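Local coordinates for protein lovastatin nonaketide synthase, polyketide synthase component (Aspergillus terreus, PDB 7CPX) that builds the dihydromonacolin L nonaketide of lovastatin from malonyl-CoA units as an iterative, multidomain, homodimeric polyketide synthase working with the partner protein lovC, at residues Met286-Gln292 and Gln330-Ala334; Leu471-Leu475 and Phe903-Met909; Asp772-Leu778 and Ala815-Lys819; Ser1038-Leu1042 and Asp1065-Ser1069; Glu1108-Met1112 and Asn2194-His2200. The protein carries 2 engineered substitutions. All coordinates share one frame. Residues are numbered along the deposited sequence.

Interaction 1 (Met286-Gln292 and Gln330-Ala334); sequences MPNHSAQ and QEAEA
H289 lays its imidazole over the start of Q330-A334, with Q330 OE1 at the ring edge and E333 OE2 above one face. The loop M286-N288 is extended, and helix 289-302 starts at H289; Q330-A334 is an inner piece of helix 327-339. The two backbones come closest at H289 and Q330, CA to CA 4.5 Å, so near to touching that the side chains must lie beside this point. Q330, with chi1 and chi2 both m, curls back so that its OE1 accepts from H289 ND1 at 2.7 Å and, weakly, from H289 N at 3.0 Å; a backbone NH in the first turn of a helix has no acceptor a turn earlier, so an amide oxygen suits it. N288 (chi1 t) is the N-cap: its OD1 takes weak bonds from S290 N at 2.6 Å and A291 N at 3.3 Å. This helix-to-helix junction belongs to the C-terminal half of the thiolase-like ketosynthase, where E331 turns away to bond G321 N beside H320, a predicted active-site histidine. H289 has chi1 p, and its NE2 lies 3.1 Å from E333 OE2, at an angle too poor for a hydrogen bond. Small A334 lets the helices close up, its CB 3.1 Å from H289 O and 3.5 Å from Q292 CB. P287 rests its ring on Q330, CG to CB 4.1 Å.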
# COMPACT_ATOMS: atom_id res chain seq x y z
N MET A 286 -26.48 -8.40 28.29
CA MET A 286 -27.14 -8.00 29.53
C MET A 286 -27.17 -9.17 30.51
O MET A 286 -27.70 -10.23 30.17
CB MET A 286 -28.55 -7.52 29.25
CG MET A 286 -29.30 -7.01 30.48
SD MET A 286 -28.59 -5.50 31.16
CE MET A 286 -28.94 -4.34 29.84
N PRO A 287 -26.63 -9.03 31.72
CA PRO A 287 -26.80 -10.08 32.73
C PRO A 287 -28.20 -10.05 33.32
O PRO A 287 -28.92 -9.06 33.25
CB PRO A 287 -25.74 -9.73 33.78
CG PRO A 287 -25.56 -8.27 33.66
CD PRO A 287 -25.76 -7.94 32.21
N ASN A 288 -28.57 -11.18 33.92
CA ASN A 288 -29.88 -11.36 34.52
C ASN A 288 -29.72 -11.49 36.03
O ASN A 288 -29.01 -12.38 36.51
CB ASN A 288 -30.59 -12.58 33.95
CG ASN A 288 -32.03 -12.69 34.39
OD1 ASN A 288 -32.39 -12.27 35.49
ND2 ASN A 288 -32.87 -13.26 33.54
N HIS A 289 -30.38 -10.60 36.78
CA HIS A 289 -30.33 -10.69 38.23
C HIS A 289 -31.01 -11.95 38.74
O HIS A 289 -30.54 -12.58 39.68
CB HIS A 289 -30.97 -9.45 38.86
CG HIS A 289 -32.44 -9.34 38.62
ND1 HIS A 289 -32.97 -8.73 37.50
CD2 HIS A 289 -33.49 -9.77 39.35
CE1 HIS A 289 -34.29 -8.79 37.56
NE2 HIS A 289 -34.63 -9.42 38.67
N SER A 290 -32.14 -12.32 38.12
CA SER A 290 -32.85 -13.52 38.55
C SER A 290 -32.00 -14.76 38.35
O SER A 290 -31.96 -15.65 39.21
CB SER A 290 -34.17 -13.64 37.78
OG SER A 290 -34.87 -14.81 38.17
N ALA A 291 -31.31 -14.85 37.21
CA ALA A 291 -30.47 -16.01 36.94
C ALA A 291 -29.34 -16.12 37.96
O ALA A 291 -29.05 -17.21 38.45
CB ALA A 291 -29.91 -15.94 35.52
N GLN A 292 -28.71 -14.99 38.29
CA GLN A 292 -27.61 -15.02 39.25
C GLN A 292 -28.11 -15.33 40.65
O GLN A 292 -27.44 -16.04 41.42
CB GLN A 292 -26.86 -13.69 39.21
CG GLN A 292 -26.22 -13.40 37.87
CD GLN A 292 -25.81 -11.96 37.72
OE1 GLN A 292 -25.88 -11.17 38.67
NE2 GLN A 292 -25.36 -11.59 36.53
N GLN A 330 -27.74 -5.36 38.19
CA GLN A 330 -28.28 -6.71 38.14
C GLN A 330 -27.60 -7.61 39.17
O GLN A 330 -28.26 -8.38 39.87
CB GLN A 330 -28.12 -7.29 36.74
CG GLN A 330 -28.85 -6.52 35.65
CD GLN A 330 -30.34 -6.77 35.65
OE1 GLN A 330 -30.84 -7.63 36.37
NE2 GLN A 330 -31.07 -6.01 34.85
N GLU A 331 -26.27 -7.51 39.26
CA GLU A 331 -25.54 -8.32 40.23
C GLU A 331 -25.91 -7.95 41.66
O GLU A 331 -26.07 -8.83 42.51
CB GLU A 331 -24.04 -8.16 40.02
CG GLU A 331 -23.20 -8.99 40.96
CD GLU A 331 -21.73 -8.94 40.62
OE1 GLU A 331 -21.29 -7.95 40.00
OE2 GLU A 331 -21.01 -9.90 40.98
N ALA A 332 -26.03 -6.66 41.94
CA ALA A 332 -26.41 -6.23 43.28
C ALA A 332 -27.80 -6.75 43.64
O ALA A 332 -28.03 -7.22 44.76
CB ALA A 332 -26.36 -4.71 43.39
N GLU A 333 -28.74 -6.66 42.69
CA GLU A 333 -30.08 -7.18 42.94
C GLU A 333 -30.04 -8.68 43.18
O GLU A 333 -30.73 -9.19 44.08
CB GLU A 333 -30.99 -6.86 41.76
CG GLU A 333 -32.41 -7.38 41.90
CD GLU A 333 -33.32 -6.89 40.80
OE1 GLU A 333 -32.84 -6.14 39.92
OE2 GLU A 333 -34.52 -7.24 40.81
N ALA A 334 -29.25 -9.41 42.39
CA ALA A 334 -29.16 -10.86 42.58
C ALA A 334 -28.61 -11.19 43.96
O ALA A 334 -29.14 -12.06 44.66
CB ALA A 334 -28.28 -11.47 41.49

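Interaction 2 (Leu471-Leu475 and Phe903-Met909); sequences LSLPL and FDADEFM
L473, F908 and L471 carry most of this wholly apolar contact. The L471-L475 backbone is extended, and L473 (phi/psi -70/155, chi1 and chi2 both m) projects its branched end at helix 905-911, with its CA 7.5 Å from A905 CA. L473 CD2 meets F908 CD2 at 3.5 Å, while L473 CD1 lies 3.8 Å from F903 CE2; the small A905 leaves its CB 4.4 Å from L473 CG. F908, chi1 t, receives L471 CD2 at its ring edge, 3.6 Å from CZ. The flexible thioether of M909, all three chi angles m, folds back so that its SD reaches L473 CD2 at 3.3 Å. D904 N-caps the helix, OD1 accepting from E907 N at 3.1 Å and weakly from D906 N at 2.8 Å. The pairing joins the segment leading into strand 475-479, in the ketosynthase C-terminal extension, to the start of helix 905-911. L473 also packs against helices 504-513 and 883-898, and F908 meets F887 of the latter.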
# COMPACT_ATOMS: atom_id res chain seq x y z
N LEU A 471 20.56 -31.28 64.11
CA LEU A 471 20.46 -32.12 62.93
C LEU A 471 19.31 -31.65 62.04
O LEU A 471 18.16 -31.61 62.48
CB LEU A 471 20.26 -33.59 63.32
CG LEU A 471 20.76 -34.65 62.34
CD1 LEU A 471 20.40 -36.04 62.83
CD2 LEU A 471 20.22 -34.42 60.94
N SER A 472 19.63 -31.30 60.80
CA SER A 472 18.62 -30.85 59.85
C SER A 472 18.97 -31.38 58.47
O SER A 472 20.13 -31.70 58.18
CB SER A 472 18.52 -29.32 59.82
OG SER A 472 19.74 -28.74 59.37
N LEU A 473 17.95 -31.48 57.62
CA LEU A 473 18.16 -31.94 56.27
C LEU A 473 18.93 -30.89 55.46
O LEU A 473 18.90 -29.70 55.79
CB LEU A 473 16.83 -32.22 55.58
CG LEU A 473 16.06 -33.48 55.97
CD1 LEU A 473 16.91 -34.72 55.75
CD2 LEU A 473 15.58 -33.40 57.41
N PRO A 474 19.64 -31.31 54.42
CA PRO A 474 20.30 -30.33 53.55
C PRO A 474 19.28 -29.47 52.82
O PRO A 474 18.19 -29.92 52.49
CB PRO A 474 21.10 -31.20 52.57
CG PRO A 474 20.38 -32.50 52.55
CD PRO A 474 19.82 -32.69 53.93
N LEU A 475 19.66 -28.22 52.58
CA LEU A 475 18.82 -27.28 51.85
C LEU A 475 19.05 -27.52 50.37
O LEU A 475 20.09 -27.16 49.82
CB LEU A 475 19.14 -25.84 52.25
CG LEU A 475 18.30 -24.73 51.63
CD1 LEU A 475 18.29 -23.51 52.54
CD2 LEU A 475 18.80 -24.36 50.25
N PHE A 903 16.67 -40.68 48.98
CA PHE A 903 16.23 -40.97 50.34
C PHE A 903 14.90 -40.28 50.58
O PHE A 903 14.49 -39.39 49.82
CB PHE A 903 17.27 -40.52 51.37
CG PHE A 903 17.36 -39.03 51.53
CD1 PHE A 903 18.16 -38.28 50.69
CD2 PHE A 903 16.65 -38.39 52.53
CE1 PHE A 903 18.25 -36.91 50.84
CE2 PHE A 903 16.73 -37.02 52.68
CZ PHE A 903 17.53 -36.28 51.84
N ASP A 904 14.22 -40.69 51.65
CA ASP A 904 12.93 -40.14 52.03
C ASP A 904 13.12 -39.21 53.22
O ASP A 904 13.50 -39.65 54.31
CB ASP A 904 11.94 -41.26 52.37
CG ASP A 904 10.53 -40.75 52.55
OD1 ASP A 904 10.35 -39.59 52.98
OD2 ASP A 904 9.58 -41.52 52.27
N ALA A 905 12.86 -37.92 53.00
CA ALA A 905 12.98 -36.94 54.08
C ALA A 905 11.81 -37.02 55.05
O ALA A 905 11.99 -36.77 56.25
CB ALA A 905 13.09 -35.53 53.50
N ASP A 906 10.62 -37.35 54.56
CA ASP A 906 9.46 -37.44 55.44
C ASP A 906 9.68 -38.49 56.52
O ASP A 906 9.45 -38.24 57.70
CB ASP A 906 8.21 -37.76 54.62
CG ASP A 906 6.94 -37.76 55.46
OD1 ASP A 906 7.02 -37.41 56.66
OD2 ASP A 906 5.87 -38.10 54.92
N GLU A 907 10.15 -39.68 56.12
CA GLU A 907 10.43 -40.72 57.11
C GLU A 907 11.58 -40.31 58.02
O GLU A 907 11.57 -40.61 59.22
CB GLU A 907 10.74 -42.03 56.40
CG GLU A 907 9.61 -42.55 55.52
CD GLU A 907 8.37 -42.91 56.30
OE1 GLU A 907 8.44 -42.96 57.55
OE2 GLU A 907 7.32 -43.16 55.67
N PHE A 908 12.59 -39.64 57.46
CA PHE A 908 13.74 -39.23 58.27
C PHE A 908 13.30 -38.30 59.39
O PHE A 908 13.73 -38.45 60.54
CB PHE A 908 14.78 -38.55 57.38
CG PHE A 908 15.97 -38.03 58.13
CD1 PHE A 908 17.04 -38.85 58.41
CD2 PHE A 908 16.01 -36.72 58.57
CE1 PHE A 908 18.14 -38.38 59.11
CE2 PHE A 908 17.10 -36.23 59.26
CZ PHE A 908 18.16 -37.07 59.53
N MET A 909 12.45 -37.32 59.07
CA MET A 909 11.93 -36.43 60.10
C MET A 909 10.86 -37.09 60.95
O MET A 909 10.59 -36.62 62.06
CB MET A 909 11.37 -35.16 59.46
CG MET A 909 12.44 -34.27 58.84
SD MET A 909 13.68 -33.71 60.03
CE MET A 909 12.72 -32.59 61.05

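Interaction 3 (Asp772-Leu778 and Ala815-Lys819); sequences DPYMQAL and AKYWK
Helices 768-780 and 815-820 of the malonyl-CoA:ACP transacylase domain run roughly antiparallel, at 145°, their local axes 9.2 Å apart at closest approach and M775 CA 5.9 Å from K819 CA. The first is kinked at P773, whose ring nitrogen has no hydrogen to give the preceding turn. M775 is almost straight (chi1 and chi2 t, chi3 p), a long unbranched side chain that reaches across: its CG sits 3.6 Å from A815 CB, and its SD 3.5 Å from K819 CD and 3.8 Å from K816 CA. A815 is small enough to admit both M775 and L778, whose CD2 is 3.6 Å from A815 CB; L778 (chi1 t, chi2 between wells at 143°) also sets CD1 3.4 Å from W818 CB. W818, chi1 m, begins toward the partner helix, but its indole leads away to helix 657-665. Y774 leaves its helix sideways, and an off-rotamer chi1 of 147° carries the ring to the other helix, its edge near K819 CA, so that OH gives a weak hydrogen bond to W818 O at 3.3 Å; R681 makes a cation-pi contact with this ring. K819 is fully extended, all four chi angles t, and carries NZ to D772 OD1 at 3.0 Å, where D772 (chi1 m) bends in. Apolar packing is thus bordered by a salt bridge at the partly exposed margin, where the lysine's methylenes can pack while its charge is paired.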
# COMPACT_ATOMS: atom_id res chain seq x y z
N ASP A 772 41.33 -64.43 72.80
CA ASP A 772 40.84 -65.69 73.36
C ASP A 772 39.79 -65.46 74.44
O ASP A 772 38.63 -65.87 74.25
CB ASP A 772 42.02 -66.52 73.88
CG ASP A 772 42.90 -67.03 72.75
OD1 ASP A 772 42.38 -67.25 71.64
OD2 ASP A 772 44.11 -67.22 72.99
N PRO A 773 40.10 -64.82 75.58
CA PRO A 773 39.05 -64.59 76.58
C PRO A 773 37.89 -63.77 76.03
O PRO A 773 36.73 -64.05 76.35
CB PRO A 773 39.79 -63.86 77.70
CG PRO A 773 40.95 -63.21 77.03
CD PRO A 773 41.36 -64.15 75.94
N TYR A 774 38.18 -62.76 75.20
CA TYR A 774 37.12 -61.95 74.63
C TYR A 774 36.09 -62.82 73.93
O TYR A 774 34.89 -62.74 74.22
CB TYR A 774 37.72 -60.92 73.66
CG TYR A 774 36.84 -60.59 72.48
CD1 TYR A 774 35.72 -59.79 72.62
CD2 TYR A 774 37.15 -61.08 71.21
CE1 TYR A 774 34.92 -59.48 71.54
CE2 TYR A 774 36.35 -60.78 70.12
CZ TYR A 774 35.24 -59.98 70.29
OH TYR A 774 34.45 -59.68 69.21
N MET A 775 36.54 -63.69 73.02
CA MET A 775 35.62 -64.61 72.37
C MET A 775 34.90 -65.47 73.39
O MET A 775 33.69 -65.70 73.29
CB MET A 775 36.37 -65.48 71.36
CG MET A 775 35.46 -66.29 70.45
SD MET A 775 36.36 -67.42 69.37
CE MET A 775 37.01 -68.59 70.57
N GLN A 776 35.63 -65.95 74.41
CA GLN A 776 34.99 -66.74 75.46
C GLN A 776 33.86 -65.96 76.11
O GLN A 776 32.84 -66.55 76.48
CB GLN A 776 36.03 -67.15 76.50
CG GLN A 776 37.06 -68.14 75.99
CD GLN A 776 38.14 -68.43 77.01
OE1 GLN A 776 38.12 -67.90 78.12
NE2 GLN A 776 39.09 -69.29 76.64
N ALA A 777 34.01 -64.65 76.26
CA ALA A 777 32.91 -63.83 76.75
C ALA A 777 31.84 -63.63 75.68
O ALA A 777 30.65 -63.68 75.98
CB ALA A 777 33.44 -62.48 77.24
N LEU A 778 32.27 -63.43 74.43
CA LEU A 778 31.31 -63.19 73.36
C LEU A 778 30.38 -64.38 73.16
O LEU A 778 29.25 -64.21 72.70
CB LEU A 778 32.04 -62.85 72.07
CG LEU A 778 31.18 -62.25 70.95
CD1 LEU A 778 31.97 -61.20 70.19
CD2 LEU A 778 30.70 -63.34 70.00
N ALA A 815 30.97 -66.89 67.18
CA ALA A 815 31.94 -66.10 67.94
C ALA A 815 33.30 -66.09 67.26
O ALA A 815 34.05 -65.11 67.38
CB ALA A 815 32.06 -66.64 69.36
N LYS A 816 33.65 -67.16 66.55
CA LYS A 816 34.94 -67.21 65.88
C LYS A 816 35.05 -66.13 64.82
O LYS A 816 36.16 -65.64 64.55
CB LYS A 816 35.15 -68.60 65.26
CG LYS A 816 35.19 -69.72 66.28
CD LYS A 816 35.45 -71.07 65.64
CE LYS A 816 35.51 -72.17 66.68
NZ LYS A 816 35.77 -73.51 66.07
N TYR A 817 33.94 -65.73 64.21
CA TYR A 817 33.98 -64.62 63.26
C TYR A 817 34.31 -63.31 63.96
O TYR A 817 35.12 -62.51 63.47
CB TYR A 817 32.65 -64.51 62.52
CG TYR A 817 32.60 -63.38 61.52
CD1 TYR A 817 33.56 -63.26 60.53
CD2 TYR A 817 31.58 -62.44 61.57
CE1 TYR A 817 33.52 -62.23 59.62
CE2 TYR A 817 31.53 -61.40 60.65
CZ TYR A 817 32.50 -61.30 59.68
OH TYR A 817 32.46 -60.27 58.77
N TRP A 818 33.69 -63.06 65.12
CA TRP A 818 34.00 -61.85 65.87
C TRP A 818 35.44 -61.87 66.37
O TRP A 818 36.05 -60.81 66.55
CB TRP A 818 33.03 -61.70 67.04
CG TRP A 818 31.59 -61.76 66.62
CD1 TRP A 818 30.80 -62.86 66.58
CD2 TRP A 818 30.77 -60.66 66.19
NE1 TRP A 818 29.54 -62.53 66.14
CE2 TRP A 818 29.50 -61.18 65.90
CE3 TRP A 818 31.00 -59.29 66.02
CZ2 TRP A 818 28.45 -60.38 65.45
CZ3 TRP A 818 29.96 -58.50 65.57
CH2 TRP A 818 28.70 -59.05 65.29
N LYS A 819 36.00 -63.06 66.61
CA LYS A 819 37.42 -63.16 66.94
C LYS A 819 38.29 -62.84 65.73
O LYS A 819 39.25 -62.07 65.83
CB LYS A 819 37.73 -64.56 67.48
CG LYS A 819 39.22 -64.86 67.61
CD LYS A 819 39.45 -66.19 68.30
CE LYS A 819 40.92 -66.56 68.31
NZ LYS A 819 41.17 -67.85 69.01

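Interaction 4 (Ser1038-Leu1042 and Asp1065-Ser1069); sequences SLVEL and DSCLS
An antiparallel beta hairpin, read at its open end, forms this contact within the half of the dehydratase domain assigned as the N-terminal hotdog fold. Strand 1040-1052 begins where strand 1057-1067 finishes, and their local axes pass 4.7 Å apart at 165°. E1041 and C1067 are a hydrogen-bonded pair, CA to CA 5.0 Å: E1041 N gives to C1067 O and C1067 N to E1041 O, each at 2.9 Å. L1042 faces S1066 in a non-hydrogen-bonded pair, CA to CA 4.7 Å, where S1066 CA approaches E1041 O at 3.2 Å and L1042 CA approaches D1065 O at 3.4 Å, both as CA-H...O contacts. The pairing stops after C1067: L1068 turns out of the strand at phi/psi -65/-43, and L1039 O and L1068 O, both acceptors, merely approach at 3.0 Å. Beta-branched V1040 (chi1 t) suits an extended strand and touches L1068, CG1 to CD2 3.9 Å. L1042 and S1066 share one face, where L1042 (chi1 m) sets CD2 3.6 Å from S1066 CB; E1041 and C1067 share the other. There E1041 (chi1 and chi2 t) extends its carboxylate to a salt bridge with R941 of the second subunit, a charge pairing at a buried position. Beyond the hairpin, strand 967-974 hydrogen-bonds to V1040 and L1042 on one flank, and strand 1075-1087 joins S1066 on the other, continuing the antiparallel sheet.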
# COMPACT_ATOMS: atom_id res chain seq x y z
N SER A 1038 -22.57 5.69 7.66
CA SER A 1038 -22.01 4.87 6.60
C SER A 1038 -20.50 5.03 6.55
O SER A 1038 -19.98 6.15 6.59
CB SER A 1038 -22.63 5.24 5.25
OG SER A 1038 -22.33 6.58 4.91
N LEU A 1039 -19.79 3.91 6.45
CA LEU A 1039 -18.34 3.91 6.39
C LEU A 1039 -17.90 3.86 4.93
O LEU A 1039 -18.28 2.95 4.19
CB LEU A 1039 -17.75 2.72 7.15
CG LEU A 1039 -17.77 2.81 8.68
CD1 LEU A 1039 -17.39 1.47 9.28
CD2 LEU A 1039 -16.81 3.89 9.17
N VAL A 1040 -17.11 4.84 4.52
CA VAL A 1040 -16.50 4.89 3.19
C VAL A 1040 -15.00 4.77 3.38
O VAL A 1040 -14.39 5.59 4.07
CB VAL A 1040 -16.87 6.18 2.44
CG1 VAL A 1040 -16.19 6.22 1.09
CG2 VAL A 1040 -18.38 6.28 2.28
N GLU A 1041 -14.41 3.75 2.77
CA GLU A 1041 -12.98 3.53 2.93
C GLU A 1041 -12.20 4.52 2.07
O GLU A 1041 -12.46 4.65 0.87
CB GLU A 1041 -12.61 2.10 2.54
CG GLU A 1041 -11.13 1.80 2.64
CD GLU A 1041 -10.82 0.33 2.42
OE1 GLU A 1041 -11.76 -0.49 2.46
OE2 GLU A 1041 -9.63 -0.01 2.23
N LEU A 1042 -11.26 5.21 2.70
CA LEU A 1042 -10.34 6.11 2.02
C LEU A 1042 -8.92 5.62 2.27
O LEU A 1042 -8.49 5.53 3.42
CB LEU A 1042 -10.50 7.55 2.50
CG LEU A 1042 -11.85 8.22 2.24
CD1 LEU A 1042 -11.83 9.65 2.74
CD2 LEU A 1042 -12.18 8.19 0.76
N ASP A 1065 -7.71 6.67 -2.97
CA ASP A 1065 -8.67 5.69 -3.43
C ASP A 1065 -9.85 5.62 -2.47
O ASP A 1065 -9.69 5.75 -1.25
CB ASP A 1065 -8.01 4.32 -3.55
CG ASP A 1065 -6.74 4.35 -4.37
OD1 ASP A 1065 -6.65 5.17 -5.30
OD2 ASP A 1065 -5.82 3.56 -4.07
N SER A 1066 -11.04 5.42 -3.02
CA SER A 1066 -12.25 5.42 -2.22
C SER A 1066 -13.11 4.21 -2.55
O SER A 1066 -13.15 3.75 -3.69
CB SER A 1066 -13.07 6.70 -2.43
OG SER A 1066 -13.37 6.89 -3.80
N CYS A 1067 -13.79 3.71 -1.53
CA CYS A 1067 -14.77 2.64 -1.67
C CYS A 1067 -15.98 2.99 -0.83
O CYS A 1067 -15.90 3.01 0.40
CB CYS A 1067 -14.19 1.29 -1.24
SG CYS A 1067 -15.36 -0.07 -1.44
N LEU A 1068 -17.11 3.27 -1.49
CA LEU A 1068 -18.29 3.74 -0.77
C LEU A 1068 -18.84 2.68 0.17
O LEU A 1068 -19.21 3.00 1.31
CB LEU A 1068 -19.36 4.17 -1.77
CG LEU A 1068 -18.89 5.13 -2.86
CD1 LEU A 1068 -20.07 5.62 -3.69
CD2 LEU A 1068 -18.14 6.31 -2.26
N SER A 1069 -18.90 1.42 -0.27
CA SER A 1069 -19.46 0.35 0.55
C SER A 1069 -18.61 -0.90 0.38
O SER A 1069 -18.08 -1.15 -0.70
CB SER A 1069 -20.91 0.06 0.16
OG SER A 1069 -21.44 -1.00 0.94

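Interaction 5 (Glu1108-Met1112 and Asn2194-His2200); sequences EHPHM and NPKWLAH
This is an interdomain contact: a loop in the half of the dehydratase assigned as the C-terminal hotdog fold, just before strand 1113-1115, meets the N-terminal turns of helix 2195-2203 in the Rossmann-type ketoreductase domain. No hydrogen bond crosses it; P1110 and W2197 bring the backbones nearest, CA to CA 7.2 Å. H1109 comes first, with phi/psi -33/131 and chi1 t at -158°. Its imidazole points its edge at the face of H2200 in a T-shaped pair, centroids 5.3 Å apart and planes at 86°, with H1109 CE1 4.1 Å from H2200 NE2. Two flat rings suit this place, since the edge of one fits against the face of the other. P1110 follows (phi/psi -61/-62), a compact ring whose CB lies 3.1 Å from K2196 NZ; the lysine, chi1 t, curls round through chi2 and chi4 values between wells. H1111, chi1 at -39°, then reaches to the start of the helix, its ring 5.9 Å between centroids from the five-membered ring of W2197, oblique to it. W2197 also has a weak hydrogen bond to D1145. N2194 N-caps this helix through OD1, which accepts from K2196 N at 2.8 Å, while N2194 CB lies 3.2 Å from H1111 NE2.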
# COMPACT_ATOMS: atom_id res chain seq x y z
N GLU A 1108 -6.49 43.51 -3.66
CA GLU A 1108 -7.82 43.54 -3.06
C GLU A 1108 -8.84 44.15 -4.03
O GLU A 1108 -9.33 45.26 -3.85
CB GLU A 1108 -7.80 44.31 -1.74
CG GLU A 1108 -9.11 44.25 -0.97
CD GLU A 1108 -9.01 44.87 0.41
OE1 GLU A 1108 -7.89 45.28 0.80
OE2 GLU A 1108 -10.04 44.96 1.11
N HIS A 1109 -9.13 43.37 -5.08
CA HIS A 1109 -9.78 43.83 -6.30
C HIS A 1109 -10.78 44.94 -6.00
O HIS A 1109 -11.61 44.81 -5.09
CB HIS A 1109 -10.48 42.65 -6.99
CG HIS A 1109 -10.72 42.87 -8.45
ND1 HIS A 1109 -9.70 43.02 -9.36
CD2 HIS A 1109 -11.87 42.97 -9.16
CE1 HIS A 1109 -10.21 43.20 -10.57
NE2 HIS A 1109 -11.52 43.17 -10.47
N PRO A 1110 -10.72 46.06 -6.74
CA PRO A 1110 -11.21 47.34 -6.21
C PRO A 1110 -12.68 47.39 -5.84
O PRO A 1110 -13.03 47.60 -4.67
CB PRO A 1110 -10.92 48.30 -7.36
CG PRO A 1110 -11.03 47.45 -8.58
CD PRO A 1110 -10.41 46.15 -8.18
N HIS A 1111 -13.56 47.18 -6.82
CA HIS A 1111 -14.99 47.31 -6.64
C HIS A 1111 -15.62 45.94 -6.80
O HIS A 1111 -15.48 45.32 -7.85
CB HIS A 1111 -15.60 48.27 -7.66
CG HIS A 1111 -14.76 49.48 -7.94
ND1 HIS A 1111 -14.91 50.67 -7.26
CD2 HIS A 1111 -13.77 49.68 -8.84
CE1 HIS A 1111 -14.05 51.55 -7.72
NE2 HIS A 1111 -13.34 50.97 -8.68
N MET A 1112 -16.29 45.48 -5.75
CA MET A 1112 -16.92 44.17 -5.79
C MET A 1112 -18.22 44.29 -5.01
O MET A 1112 -18.20 44.60 -3.81
CB MET A 1112 -16.01 43.10 -5.20
CG MET A 1112 -14.54 43.29 -5.52
SD MET A 1112 -13.54 41.86 -5.09
CE MET A 1112 -13.73 40.87 -6.57
N ASN A 2194 -12.77 54.39 -10.12
CA ASN A 2194 -11.41 54.45 -9.62
C ASN A 2194 -10.43 54.53 -10.79
O ASN A 2194 -10.52 53.72 -11.71
CB ASN A 2194 -11.10 53.23 -8.75
CG ASN A 2194 -9.82 53.38 -7.96
OD1 ASN A 2194 -8.83 53.91 -8.46
ND2 ASN A 2194 -9.84 52.92 -6.72
N PRO A 2195 -9.50 55.49 -10.79
CA PRO A 2195 -8.51 55.51 -11.88
C PRO A 2195 -7.74 54.21 -12.00
O PRO A 2195 -7.37 53.79 -13.11
CB PRO A 2195 -7.59 56.69 -11.49
CG PRO A 2195 -8.40 57.53 -10.56
CD PRO A 2195 -9.28 56.58 -9.82
N LYS A 2196 -7.48 53.56 -10.87
CA LYS A 2196 -6.83 52.26 -10.89
C LYS A 2196 -7.67 51.22 -11.63
O LYS A 2196 -7.11 50.27 -12.17
CB LYS A 2196 -6.54 51.83 -9.45
CG LYS A 2196 -6.11 50.39 -9.24
CD LYS A 2196 -7.14 49.62 -8.43
CE LYS A 2196 -8.28 49.14 -9.29
NZ LYS A 2196 -9.42 50.10 -9.32
N TRP A 2197 -8.99 51.39 -11.69
CA TRP A 2197 -9.80 50.51 -12.51
C TRP A 2197 -9.53 50.75 -13.99
O TRP A 2197 -9.50 49.81 -14.80
CB TRP A 2197 -11.29 50.69 -12.20
CG TRP A 2197 -12.17 49.81 -13.03
CD1 TRP A 2197 -12.61 48.57 -12.70
CD2 TRP A 2197 -12.71 50.11 -14.32
NE1 TRP A 2197 -13.40 48.07 -13.71
CE2 TRP A 2197 -13.48 49.00 -14.71
CE3 TRP A 2197 -12.63 51.21 -15.18
CZ2 TRP A 2197 -14.15 48.95 -15.93
CZ3 TRP A 2197 -13.30 51.16 -16.38
CH2 TRP A 2197 -14.05 50.04 -16.75
N LEU A 2198 -9.35 52.02 -14.36
CA LEU A 2198 -8.91 52.33 -15.72
C LEU A 2198 -7.57 51.68 -16.01
O LEU A 2198 -7.35 51.15 -17.10
CB LEU A 2198 -8.83 53.84 -15.91
CG LEU A 2198 -10.09 54.63 -15.53
CD1 LEU A 2198 -9.82 56.13 -15.59
CD2 LEU A 2198 -11.26 54.27 -16.43
N ALA A 2199 -6.67 51.68 -15.03
CA ALA A 2199 -5.39 50.99 -15.20
C ALA A 2199 -5.60 49.50 -15.41
O ALA A 2199 -4.96 48.88 -16.27
CB ALA A 2199 -4.50 51.24 -13.99
N HIS A 2200 -6.49 48.89 -14.62
CA HIS A 2200 -6.74 47.46 -14.74
C HIS A 2200 -7.26 47.12 -16.13
O HIS A 2200 -6.79 46.17 -16.77
CB HIS A 2200 -7.74 47.01 -13.68
CG HIS A 2200 -8.49 45.77 -14.04
ND1 HIS A 2200 -7.87 44.56 -14.25
CD2 HIS A 2200 -9.82 45.55 -14.24
CE1 HIS A 2200 -8.78 43.65 -14.57
NE2 HIS A 2200 -9.97 44.23 -14.56

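How the interactions relate
The five contacts are spread along a very extended chain, and none touches another. Interactions 1, 2 and 3 share one side of the chain's centre: interaction 1 lies in the ketosynthase, close to its predicted active-site histidines, with E331 about 3 Å from H320 and about 9 Å from H367, side chain to side chain. Interaction 3 falls, in sequence, within the long span that interaction 2 closes, their centres 38 Å apart. Interactions 4 and 5 both involve the dehydratase, with centres 47 Å apart; L1042 of interaction 4 is about 11 Å from the predicted catalytic H985, side chain to side chain. Interactions 3 and 5, centres 147 Å apart, are the most distant pair.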